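Local structure of 2-hydroxyisobutanoyl-CoA mutase large subunit (Aquincola tertiaricarbonis, 4R3U) at residues A[178-183]-A[213-218]; A[253-258]-A[341-346]; A[265-270]-A[299-304]. The protein works with the small subunit HcmB and cobalamin to interconvert 2-hydroxyisobutyryl-CoA and (S)-3-hydroxybutyryl-CoA. All coordinates share one frame; numbering follows the deposited sequence.

Interaction 1 of 3, residues A[178-183]-A[213-218]; sequences TINPSA and LKEYMA. With 3KK (S-{(3R,5R,9R)-1-[(2R,3S,4R,5R)-5-(6-amino-9H-purin-9-yl)-4-hydroxy-3-(phosphonooxy)tetrahydrofuran-2-yl]-3,5,9-trihydroxy-8,8-dimethyl-3,5-dioxido-10,14-dioxo-2,4,6-trioxa-11,15-diaza-3lambda~5~,5lambda~5~-diphosphaheptadecan-17-yl} 2-hydroxy-2-methylpropanethioate), chain F.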
# COMPACT_ATOMS: atom_id res chain seq x y z
N THR A 178 -3.19 21.27 16.75
CA THR A 178 -4.07 20.25 17.34
C THR A 178 -4.33 20.66 18.80
O THR A 178 -3.80 20.06 19.75
CB THR A 178 -3.47 18.88 17.24
OG1 THR A 178 -3.13 18.66 15.88
CG2 THR A 178 -4.38 17.80 17.76
N ILE A 179 -5.11 21.73 18.96
CA ILE A 179 -5.39 22.34 20.23
C ILE A 179 -6.92 22.38 20.42
O ILE A 179 -7.65 22.56 19.45
CB ILE A 179 -4.66 23.72 20.34
CG1 ILE A 179 -4.63 24.28 21.79
CG2 ILE A 179 -5.19 24.74 19.31
CD1 ILE A 179 -3.55 23.70 22.68
N ASN A 180 -7.39 22.11 21.63
CA ASN A 180 -8.82 22.00 21.87
C ASN A 180 -9.44 22.93 22.95
O ASN A 180 -9.82 24.04 22.56
CB ASN A 180 -9.26 20.53 21.96
CG ASN A 180 -8.97 19.78 20.68
OD1 ASN A 180 -9.69 19.92 19.70
ND2 ASN A 180 -7.89 19.01 20.64
N PRO A 181 -9.57 22.59 24.26
CA PRO A 181 -10.19 23.55 25.19
C PRO A 181 -9.47 24.90 25.32
O PRO A 181 -10.10 25.90 25.68
CB PRO A 181 -10.24 22.77 26.52
CG PRO A 181 -9.25 21.70 26.39
CD PRO A 181 -9.21 21.33 24.96
N SER A 182 -8.16 24.93 25.03
CA SER A 182 -7.35 26.15 25.09
C SER A 182 -6.99 26.64 23.67
O SER A 182 -6.04 27.42 23.50
CB SER A 182 -6.10 25.91 25.93
OG SER A 182 -5.35 24.82 25.40
N ALA A 183 -7.79 26.22 22.66
CA ALA A 183 -7.63 26.61 21.27
C ALA A 183 -7.68 28.11 21.05
O ALA A 183 -6.93 28.63 20.21
CB ALA A 183 -8.67 25.93 20.40
N LEU A 213 -17.07 19.37 21.58
CA LEU A 213 -18.09 18.32 21.71
C LEU A 213 -17.48 16.91 21.59
O LEU A 213 -17.80 16.04 22.41
CB LEU A 213 -19.29 18.58 20.76
CG LEU A 213 -20.05 19.95 20.99
CD1 LEU A 213 -21.04 20.25 19.91
CD2 LEU A 213 -20.71 20.03 22.34
N LYS A 214 -16.50 16.76 20.70
CA LYS A 214 -15.83 15.49 20.50
C LYS A 214 -14.87 15.17 21.64
O LYS A 214 -14.47 14.03 21.79
CB LYS A 214 -15.15 15.44 19.11
CG LYS A 214 -13.98 16.38 18.91
CD LYS A 214 -12.63 15.73 19.18
CE LYS A 214 -11.53 16.63 18.66
NZ LYS A 214 -11.30 17.85 19.51
N GLU A 215 -14.48 16.19 22.43
CA GLU A 215 -13.61 16.05 23.61
C GLU A 215 -14.39 15.38 24.73
O GLU A 215 -13.89 14.45 25.35
CB GLU A 215 -13.07 17.42 24.06
CG GLU A 215 -12.03 18.01 23.10
CD GLU A 215 -10.81 17.14 22.87
OE1 GLU A 215 -10.42 16.41 23.80
OE2 GLU A 215 -10.31 17.10 21.72
N TYR A 216 -15.66 15.80 24.94
CA TYR A 216 -16.54 15.17 25.94
C TYR A 216 -16.88 13.74 25.53
O TYR A 216 -16.91 12.83 26.36
CB TYR A 216 -17.81 16.00 26.17
CG TYR A 216 -17.54 17.39 26.71
CD1 TYR A 216 -17.04 17.57 28.00
CD2 TYR A 216 -17.78 18.52 25.94
CE1 TYR A 216 -16.76 18.85 28.49
CE2 TYR A 216 -17.51 19.80 26.43
CZ TYR A 216 -16.99 19.96 27.70
OH TYR A 216 -16.71 21.22 28.18
N MET A 217 -17.11 13.56 24.23
CA MET A 217 -17.47 12.31 23.58
C MET A 217 -16.27 11.34 23.54
O MET A 217 -16.44 10.14 23.82
CB MET A 217 -17.86 12.63 22.12
CG MET A 217 -19.26 13.08 21.91
SD MET A 217 -19.62 12.92 20.13
CE MET A 217 -21.14 13.82 20.07
N ALA A 218 -15.09 11.82 23.11
CA ALA A 218 -13.95 10.94 22.85
C ALA A 218 -12.54 11.35 23.26
O ALA A 218 -11.85 10.50 23.78
CB ALA A 218 -13.95 10.52 21.38
C4 3KK F . -4.32 14.04 18.61
C3 3KK F . -4.04 13.79 17.14
C2 3KK F . -4.45 12.37 16.76
O3 3KK F . -2.65 13.94 16.94
C1 3KK F . -4.77 14.78 16.22
O1 3KK F . -5.94 15.14 16.43
S1P 3KK F . -3.78 15.34 14.88
C2P 3KK F . -4.87 16.51 14.02
C3P 3KK F . -4.08 17.30 13.00
N4P 3KK F . -5.02 18.15 12.28
C5P 3KK F . -4.75 18.62 11.05
O5P 3KK F . -3.71 18.39 10.42
C6P 3KK F . -5.89 19.48 10.48
C7P 3KK F . -5.52 20.10 9.14
N8P 3KK F . -6.67 20.83 8.59
C9P 3KK F . -6.54 21.63 7.52
O9P 3KK F . -5.46 21.82 6.96
CAP 3KK F . -7.82 22.41 7.09
OAP 3KK F . -8.61 22.83 8.22
CBP 3KK F . -8.65 21.78 5.92
CDP 3KK F . -9.73 22.78 5.45
CEP 3KK F . -9.35 20.49 6.35
CCP 3KK F . -7.76 21.50 4.69
O6A 3KK F . -7.03 22.70 4.36
P2A 3KK F . -5.74 22.75 3.45
O4A 3KK F . -4.83 21.65 3.80
O5A 3KK F . -5.22 24.14 3.49
O3A 3KK F . -6.39 22.40 2.00
P1A 3KK F . -7.43 23.32 1.12
O1A 3KK F . -8.10 24.36 1.94
O2A 3KK F . -8.27 22.40 0.34
O5B 3KK F . -6.32 23.97 0.12
C5B 3KK F . -5.64 25.22 0.38
C4B 3KK F . -5.99 26.25 -0.72
O4B 3KK F . -5.87 25.67 -2.05
C3B 3KK F . -7.42 26.74 -0.58
O3B 3KK F . -7.45 28.15 -0.93
P3B 3KK F . -7.72 29.32 0.15
O8A 3KK F . -9.07 28.99 0.65
O7A 3KK F . -6.60 29.17 1.10
O9A 3KK F . -7.64 30.54 -0.71
C2B 3KK F . -8.18 25.92 -1.61
O2B 3KK F . -9.36 26.59 -2.07
C1B 3KK F . -7.15 25.77 -2.71
N9A 3KK F . -7.36 24.53 -3.52
C8A 3KK F . -7.29 23.26 -3.15
N7A 3KK F . -7.56 22.49 -4.20
C5A 3KK F . -7.79 23.29 -5.25
C4A 3KK F . -7.65 24.56 -4.82
N3A 3KK F . -7.82 25.61 -5.67
C2A 3KK F . -8.13 25.39 -7.03
N1A 3KK F . -8.25 24.03 -7.44
C6A 3KK F . -8.09 23.04 -6.54
N6A 3KK F . -8.21 21.76 -6.90
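Asn180 meets Lys214 and Glu215 in a small, buried polar contact at the C-terminal mouth of the TIM barrel. It joins the loop that leaves strand 175-178 to helix 213-219. Lys214 NZ donates to Asn180 OD1 over 2.6 Å, coming from above the amide carbonyl plane. The same NZ forms a salt bridge with Glu215 OE2 at 2.5 Å, on the anti side of the carboxylate. It reaches both because the lysine CG sits between the backbone N and the carbonyl carbon (chi1 68°), and further bends at chi2 and chi4 curl the chain back. Asp211 O is a third acceptor of the ammonium. Asn180 and Glu215 are in contact without a hydrogen bond, with Asn180 CG 3.2 Å from Glu215 OE2. Their amide and carboxylate planes are 35° apart. Asn180 ND2 is bound instead by Glu221 OE1 and by OE1 of Gln209, a substrate-binding residue. With an alanine here, the Lys214 ammonium would probably lack one of its acceptors, and the amide of Gln209 would be left freer to turn. Asn180 thus acts as a second-shell residue, while Thr178 of the same loop touches the acyl-CoA directly. Strand 175-178 pairs with strand 206-208, which leads to helix 213-219. That helix packs against helices 264-283, 446-451 and 255-259.

Interaction 2 of 3, residues A[253-258]-A[341-346]; sequences SGYHIS and HCQTAA. With 3HC (3-hydroxybutanoyl-coenzyme A), chain E.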
# COMPACT_ATOMS: atom_id res chain seq x y z
N SER A 253 -14.41 16.96 14.29
CA SER A 253 -13.68 15.70 14.20
C SER A 253 -14.39 14.37 14.46
O SER A 253 -15.11 14.21 15.44
CB SER A 253 -12.38 15.77 14.99
OG SER A 253 -11.76 17.04 14.94
N GLY A 254 -14.08 13.41 13.62
CA GLY A 254 -14.56 12.04 13.75
C GLY A 254 -13.44 11.08 14.11
O GLY A 254 -13.69 10.05 14.75
N TYR A 255 -12.19 11.46 13.74
CA TYR A 255 -10.99 10.69 14.01
C TYR A 255 -10.93 10.08 15.43
O TYR A 255 -10.74 8.87 15.60
CB TYR A 255 -9.71 11.53 13.72
CG TYR A 255 -8.43 10.74 13.90
CD1 TYR A 255 -7.94 9.92 12.88
CD2 TYR A 255 -7.75 10.74 15.12
CE1 TYR A 255 -6.82 9.11 13.07
CE2 TYR A 255 -6.62 9.94 15.32
CZ TYR A 255 -6.16 9.13 14.29
OH TYR A 255 -5.04 8.34 14.48
N HIS A 256 -11.08 10.94 16.45
CA HIS A 256 -11.00 10.60 17.86
C HIS A 256 -12.13 9.71 18.29
O HIS A 256 -11.93 8.88 19.17
CB HIS A 256 -10.93 11.88 18.70
CG HIS A 256 -10.04 12.92 18.10
ND1 HIS A 256 -10.52 13.83 17.16
CD2 HIS A 256 -8.72 13.15 18.29
CE1 HIS A 256 -9.49 14.59 16.83
NE2 HIS A 256 -8.39 14.22 17.49
N ILE A 257 -13.34 9.91 17.69
CA ILE A 257 -14.52 9.09 17.96
C ILE A 257 -14.18 7.67 17.48
O ILE A 257 -14.36 6.71 18.25
CB ILE A 257 -15.83 9.69 17.31
CG1 ILE A 257 -16.24 11.03 18.00
CG2 ILE A 257 -17.01 8.69 17.30
CD1 ILE A 257 -17.03 12.00 17.12
N SER A 258 -13.63 7.53 16.25
CA SER A 258 -13.21 6.23 15.72
C SER A 258 -12.13 5.59 16.60
O SER A 258 -12.26 4.43 17.03
CB SER A 258 -12.68 6.37 14.29
OG SER A 258 -12.40 5.09 13.76
N HIS A 341 -9.52 17.06 6.65
CA HIS A 341 -8.18 16.56 6.88
C HIS A 341 -8.42 15.11 7.23
O HIS A 341 -9.44 14.76 7.84
CB HIS A 341 -7.49 17.26 8.06
CG HIS A 341 -6.19 16.61 8.48
ND1 HIS A 341 -5.04 16.71 7.70
CD2 HIS A 341 -5.91 15.84 9.55
CE1 HIS A 341 -4.12 16.01 8.31
NE2 HIS A 341 -4.59 15.48 9.44
N CYS A 342 -7.47 14.25 6.85
CA CYS A 342 -7.57 12.83 7.12
C CYS A 342 -6.27 12.34 7.77
O CYS A 342 -5.19 12.82 7.45
CB CYS A 342 -7.89 12.06 5.83
SG CYS A 342 -8.28 10.31 6.06
N GLN A 343 -6.39 11.39 8.69
CA GLN A 343 -5.26 10.73 9.31
C GLN A 343 -5.57 9.27 9.19
O GLN A 343 -6.72 8.87 9.37
CB GLN A 343 -5.05 11.15 10.77
CG GLN A 343 -3.77 10.58 11.40
CD GLN A 343 -3.50 11.10 12.79
OE1 GLN A 343 -4.07 12.09 13.27
NE2 GLN A 343 -2.58 10.47 13.48
N THR A 344 -4.55 8.46 8.87
CA THR A 344 -4.68 7.02 8.75
C THR A 344 -4.92 6.45 10.16
O THR A 344 -4.52 7.10 11.15
CB THR A 344 -3.50 6.43 7.95
OG1 THR A 344 -2.27 6.65 8.64
CG2 THR A 344 -3.40 7.02 6.53
N ALA A 345 -5.64 5.30 10.26
CA ALA A 345 -5.95 4.70 11.55
C ALA A 345 -4.76 4.13 12.31
O ALA A 345 -4.26 3.03 12.03
CB ALA A 345 -7.03 3.64 11.40
N ALA A 346 -4.35 4.87 13.34
CA ALA A 346 -3.27 4.52 14.26
C ALA A 346 -3.66 3.23 15.06
O ALA A 346 -2.79 2.38 15.32
CB ALA A 346 -3.07 5.68 15.18
N1A 3HC E . -8.25 24.00 -7.43
C2A 3HC E . -8.13 25.43 -7.06
N3A 3HC E . -7.82 25.61 -5.64
C4A 3HC E . -7.65 24.55 -4.81
C5A 3HC E . -7.79 23.28 -5.24
C6A 3HC E . -8.10 23.02 -6.53
N6A 3HC E . -8.22 21.74 -6.89
N7A 3HC E . -7.55 22.48 -4.19
C8A 3HC E . -7.27 23.24 -3.14
N9A 3HC E . -7.37 24.52 -3.51
C1B 3HC E . -7.15 25.75 -2.70
C2B 3HC E . -8.17 25.91 -1.59
O2B 3HC E . -9.35 26.58 -2.05
C3B 3HC E . -7.41 26.74 -0.57
O3B 3HC E . -7.43 28.14 -0.92
P3B 3HC E . -7.71 29.32 0.15
O7A 3HC E . -6.60 29.17 1.11
O8A 3HC E . -7.62 30.53 -0.71
O9A 3HC E . -9.06 28.99 0.64
C4B 3HC E . -5.97 26.24 -0.71
O4B 3HC E . -5.86 25.66 -2.05
C5B 3HC E . -5.63 25.21 0.39
O5B 3HC E . -6.31 23.96 0.13
P1A 3HC E . -7.42 23.31 1.12
O1A 3HC E . -8.10 24.35 1.94
O2A 3HC E . -8.26 22.39 0.33
O3A 3HC E . -6.39 22.39 2.00
P2A 3HC E . -5.74 22.73 3.45
O4A 3HC E . -4.84 21.63 3.81
O5A 3HC E . -5.22 24.12 3.49
O6A 3HC E . -7.03 22.68 4.36
CBP 3HC E . -8.65 21.78 5.92
CCP 3HC E . -7.76 21.49 4.70
CDP 3HC E . -9.72 22.77 5.45
CEP 3HC E . -9.36 20.49 6.35
CAP 3HC E . -7.82 22.41 7.09
OAP 3HC E . -8.61 22.83 8.22
C9P 3HC E . -6.54 21.63 7.53
O9P 3HC E . -5.46 21.83 6.98
N8P 3HC E . -6.67 20.83 8.59
C7P 3HC E . -5.52 20.10 9.14
C6P 3HC E . -5.88 19.47 10.48
C5P 3HC E . -4.74 18.62 11.04
O5P 3HC E . -3.70 18.39 10.42
N4P 3HC E . -5.00 18.15 12.27
C3P 3HC E . -4.06 17.30 12.99
C2P 3HC E . -4.85 16.51 14.00
S1P 3HC E . -3.81 15.33 14.90
C1 3HC E . -5.09 14.67 15.98
O1 3HC E . -5.94 15.36 16.53
C2 3HC E . -5.13 13.14 16.14
C3 3HC E . -4.06 12.62 17.10
O3 3HC E . -2.78 13.02 16.64
C4 3HC E . -4.31 13.11 18.53
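Tyr255 and Gln343 stack because each turns its CG anti to its own backbone N, with chi1 of -176° and -174°. The glutamine chain then runs extended beyond CG, and its amide arrives over one face of the phenol ring. Ring and amide planes are only 11° apart. Gln343 CD lies 3.6 Å from Tyr255 CZ, and Gln343 OE1 is offset toward the rim of the ring. Nearer the backbone, Gln343 CB packs 3.5 Å from Tyr255 CE1. The phenol oxygen is met by packing: Tyr255 OH is 3.4 Å from Ala346 CB. Thr344 O lies at the ring edge, near its plane. Gln343 NE2 is also close to Tyr255 OH, but the angle is poor; Gln343 NE2 instead donates to Asn379 OD1. Asn379 ND2 also bonds Thr344 O, so Asn379 is itself held and should steady the Gln343 amide.

The contact forms part of the wall round the reacting acyl group. Gln343 OE1 comes within 3.2 Å of C2 of 3-hydroxybutanoyl-CoA, and Tyr255 CE2 within 3.6 Å of the same carbon. His256 NE2 donates to the thioester oxygen O1 over 2.9 Å, with O1 at the edge of the imidazole; this bond would probably polarise the carbonyl. His341 places one ring face under the pantetheine oxygen O5P, which sits over its centre. Tyr255 and Ala346 also touch the cobalamin, and both belong with Gln343 to the pocket for 5'-deoxyadenosine.

Helix 255-259 begins just after strand 252-253, at the C-terminal end of the barrel strands. Strand 298-302 runs between that strand and 340-344, and its Phe299 ring meets Tyr255, His256 and His341. Helix 357-370 packs against Cys342 and Thr344.

Interaction 3 of 3, residues A[265-270]-A[299-304]; sequences LQEAAF and FFVSQG. With 3HC (3-hydroxybutanoyl-coenzyme A), chain E.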
# COMPACT_ATOMS: atom_id res chain seq x y z
N LEU A 265 -19.78 4.36 11.10
CA LEU A 265 -21.11 4.97 11.14
C LEU A 265 -21.25 5.91 12.34
O LEU A 265 -21.81 6.99 12.19
CB LEU A 265 -22.23 3.90 11.17
CG LEU A 265 -23.69 4.43 11.20
CD1 LEU A 265 -24.00 5.32 9.99
CD2 LEU A 265 -24.67 3.30 11.33
N GLN A 266 -20.74 5.50 13.51
CA GLN A 266 -20.76 6.34 14.72
C GLN A 266 -19.85 7.55 14.50
O GLN A 266 -20.24 8.68 14.80
CB GLN A 266 -20.34 5.55 15.96
CG GLN A 266 -21.38 4.54 16.43
CD GLN A 266 -20.79 3.40 17.22
OE1 GLN A 266 -19.58 3.29 17.41
NE2 GLN A 266 -21.62 2.48 17.63
N GLU A 267 -18.70 7.33 13.86
CA GLU A 267 -17.77 8.39 13.53
C GLU A 267 -18.45 9.47 12.69
O GLU A 267 -18.54 10.63 13.12
CB GLU A 267 -16.55 7.82 12.79
CG GLU A 267 -15.65 8.94 12.31
CD GLU A 267 -14.54 8.59 11.36
OE1 GLU A 267 -14.50 7.43 10.89
OE2 GLU A 267 -13.73 9.49 11.05
N ALA A 268 -18.95 9.08 11.50
CA ALA A 268 -19.65 9.94 10.55
C ALA A 268 -20.85 10.66 11.18
O ALA A 268 -20.92 11.90 11.15
CB ALA A 268 -20.09 9.13 9.33
N ALA A 269 -21.77 9.90 11.76
CA ALA A 269 -23.00 10.44 12.37
C ALA A 269 -22.79 11.32 13.59
O ALA A 269 -23.44 12.35 13.68
CB ALA A 269 -23.97 9.32 12.68
N PHE A 270 -21.88 10.94 14.51
CA PHE A 270 -21.64 11.74 15.73
C PHE A 270 -20.93 13.07 15.42
O PHE A 270 -21.18 14.06 16.11
CB PHE A 270 -20.92 10.93 16.82
CG PHE A 270 -21.61 9.66 17.30
CD1 PHE A 270 -22.92 9.36 16.93
CD2 PHE A 270 -20.96 8.78 18.16
CE1 PHE A 270 -23.55 8.21 17.38
CE2 PHE A 270 -21.62 7.65 18.65
CZ PHE A 270 -22.89 7.36 18.24
N PHE A 299 -12.39 16.59 10.27
CA PHE A 299 -11.23 15.71 10.43
C PHE A 299 -11.72 14.29 10.63
O PHE A 299 -12.42 13.99 11.60
CB PHE A 299 -10.32 16.22 11.58
CG PHE A 299 -9.22 15.30 12.08
CD1 PHE A 299 -8.49 14.51 11.19
CD2 PHE A 299 -8.86 15.28 13.42
CE1 PHE A 299 -7.46 13.69 11.64
CE2 PHE A 299 -7.81 14.47 13.87
CZ PHE A 299 -7.10 13.70 12.98
N PHE A 300 -11.38 13.41 9.69
CA PHE A 300 -11.79 11.99 9.74
C PHE A 300 -10.60 11.03 9.67
O PHE A 300 -9.53 11.39 9.20
CB PHE A 300 -12.82 11.69 8.63
CG PHE A 300 -14.10 12.47 8.81
CD1 PHE A 300 -14.96 12.21 9.87
CD2 PHE A 300 -14.43 13.51 7.93
CE1 PHE A 300 -16.13 12.96 10.05
CE2 PHE A 300 -15.60 14.24 8.10
CZ PHE A 300 -16.43 13.97 9.17
N VAL A 301 -10.81 9.81 10.13
CA VAL A 301 -9.81 8.74 10.03
C VAL A 301 -9.99 8.06 8.66
O VAL A 301 -11.08 8.13 8.05
CB VAL A 301 -9.99 7.69 11.20
CG1 VAL A 301 -11.27 6.88 11.05
CG2 VAL A 301 -8.79 6.78 11.33
N SER A 302 -8.95 7.36 8.21
CA SER A 302 -9.02 6.46 7.07
C SER A 302 -8.68 5.13 7.72
O SER A 302 -7.52 4.85 8.05
CB SER A 302 -8.00 6.81 6.00
OG SER A 302 -8.14 5.86 4.96
N GLN A 303 -9.74 4.36 8.02
CA GLN A 303 -9.63 3.06 8.68
C GLN A 303 -9.30 1.97 7.69
O GLN A 303 -9.08 2.24 6.48
CB GLN A 303 -10.87 2.73 9.53
CG GLN A 303 -10.65 2.85 11.03
CD GLN A 303 -10.09 1.60 11.71
OE1 GLN A 303 -10.04 0.48 11.17
NE2 GLN A 303 -9.67 1.79 12.95
N GLY A 304 -9.21 0.74 8.25
CA GLY A 304 -8.79 -0.47 7.57
C GLY A 304 -9.69 -1.01 6.51
O GLY A 304 -9.17 -1.72 5.66
N1A 3HC E . -8.25 24.00 -7.43
C2A 3HC E . -8.13 25.43 -7.06
N3A 3HC E . -7.82 25.61 -5.64
C4A 3HC E . -7.65 24.55 -4.81
C5A 3HC E . -7.79 23.28 -5.24
C6A 3HC E . -8.10 23.02 -6.53
N6A 3HC E . -8.22 21.74 -6.89
N7A 3HC E . -7.55 22.48 -4.19
C8A 3HC E . -7.27 23.24 -3.14
N9A 3HC E . -7.37 24.52 -3.51
C1B 3HC E . -7.15 25.75 -2.70
C2B 3HC E . -8.17 25.91 -1.59
O2B 3HC E . -9.35 26.58 -2.05
C3B 3HC E . -7.41 26.74 -0.57
O3B 3HC E . -7.43 28.14 -0.92
P3B 3HC E . -7.71 29.32 0.15
O7A 3HC E . -6.60 29.17 1.11
O8A 3HC E . -7.62 30.53 -0.71
O9A 3HC E . -9.06 28.99 0.64
C4B 3HC E . -5.97 26.24 -0.71
O4B 3HC E . -5.86 25.66 -2.05
C5B 3HC E . -5.63 25.21 0.39
O5B 3HC E . -6.31 23.96 0.13
P1A 3HC E . -7.42 23.31 1.12
O1A 3HC E . -8.10 24.35 1.94
O2A 3HC E . -8.26 22.39 0.33
O3A 3HC E . -6.39 22.39 2.00
P2A 3HC E . -5.74 22.73 3.45
O4A 3HC E . -4.84 21.63 3.81
O5A 3HC E . -5.22 24.12 3.49
O6A 3HC E . -7.03 22.68 4.36
CBP 3HC E . -8.65 21.78 5.92
CCP 3HC E . -7.76 21.49 4.70
CDP 3HC E . -9.72 22.77 5.45
CEP 3HC E . -9.36 20.49 6.35
CAP 3HC E . -7.82 22.41 7.09
OAP 3HC E . -8.61 22.83 8.22
C9P 3HC E . -6.54 21.63 7.53
O9P 3HC E . -5.46 21.83 6.98
N8P 3HC E . -6.67 20.83 8.59
C7P 3HC E . -5.52 20.10 9.14
C6P 3HC E . -5.88 19.47 10.48
C5P 3HC E . -4.74 18.62 11.04
O5P 3HC E . -3.70 18.39 10.42
N4P 3HC E . -5.00 18.15 12.27
C3P 3HC E . -4.06 17.30 12.99
C2P 3HC E . -4.85 16.51 14.00
S1P 3HC E . -3.81 15.33 14.90
C1 3HC E . -5.09 14.67 15.98
O1 3HC E . -5.94 15.36 16.53
C2 3HC E . -5.13 13.14 16.14
C3 3HC E . -4.06 12.62 17.10
O3 3HC E . -2.78 13.02 16.64
C4 3HC E . -4.31 13.11 18.53
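Glu267 reaches straight from its helix to strand 298-302, and its carboxylate meets Phe300 and Val301 at once. CG is anti to the backbone N and the chain stays extended beyond it, which puts both oxygens against the strand. Glu267 OE2 accepts from Val301 N over 3.1 Å, at a nearly straight N-H...O angle of 165°. The amide approaches on the syn side of the carboxylate, 18° out of its plane. The Phe300 ring offers its edge to the same oxygen: Glu267 OE2 lies 3.2 Å from Phe300 CD1 and near the ring plane. The ring and the carboxylate are turned 57° against each other, so they do not stack. Glu267 OE1 rests on the Val301 methyl CG1, 3.3 Å away.

Strand 252-253, helix 264-283 and strand 298-302 form a beta-alpha-beta crossover of the TIM barrel, and Glu267 ties helix 264-283 to strand 298-302. The acid is buried, yet its charge has a mate. Lys312 NZ makes a salt bridge with Glu267 OE1 and also donates to Val301 O, tying the carboxylate to the strand backbone from a second point.

Phe299, the residue before Phe300 in the strand, points its CB away from the helix. Its ring enters the acyl-CoA pocket, with Phe299 CE2 3.4 Å from the thioester oxygen O1 of 3-hydroxybutanoyl-CoA. On the same helix as Glu267, Phe270 meets Phe455 edge-to-face. Leu265 and Ala269 pack on helix 420-442, and Gln266 on helix 454-472.

All three contacts lie in one TIM barrel, between its strands or the loop after one of them and helices that follow strands of the same sheet. Interactions 2 and 3 are close neighbours, with centres about 6 Å apart. Their strands 340-344 and 298-302 are adjacent in the sheet, and helices 255-259 and 264-283 follow each other in the chain. Interaction 3 is nested within the loop that interaction 2 closes. Interaction 1 comes earlier in sequence, its centre about 14 Å from that of interaction 2 and about 16 Å from that of interaction 3. Lys214 CE packs 3.3 Å from His256 ND1, joining interactions 1 and 2. Each contributes at least one residue to the acyl-CoA pocket: Thr178, Phe299 and the group round Tyr255.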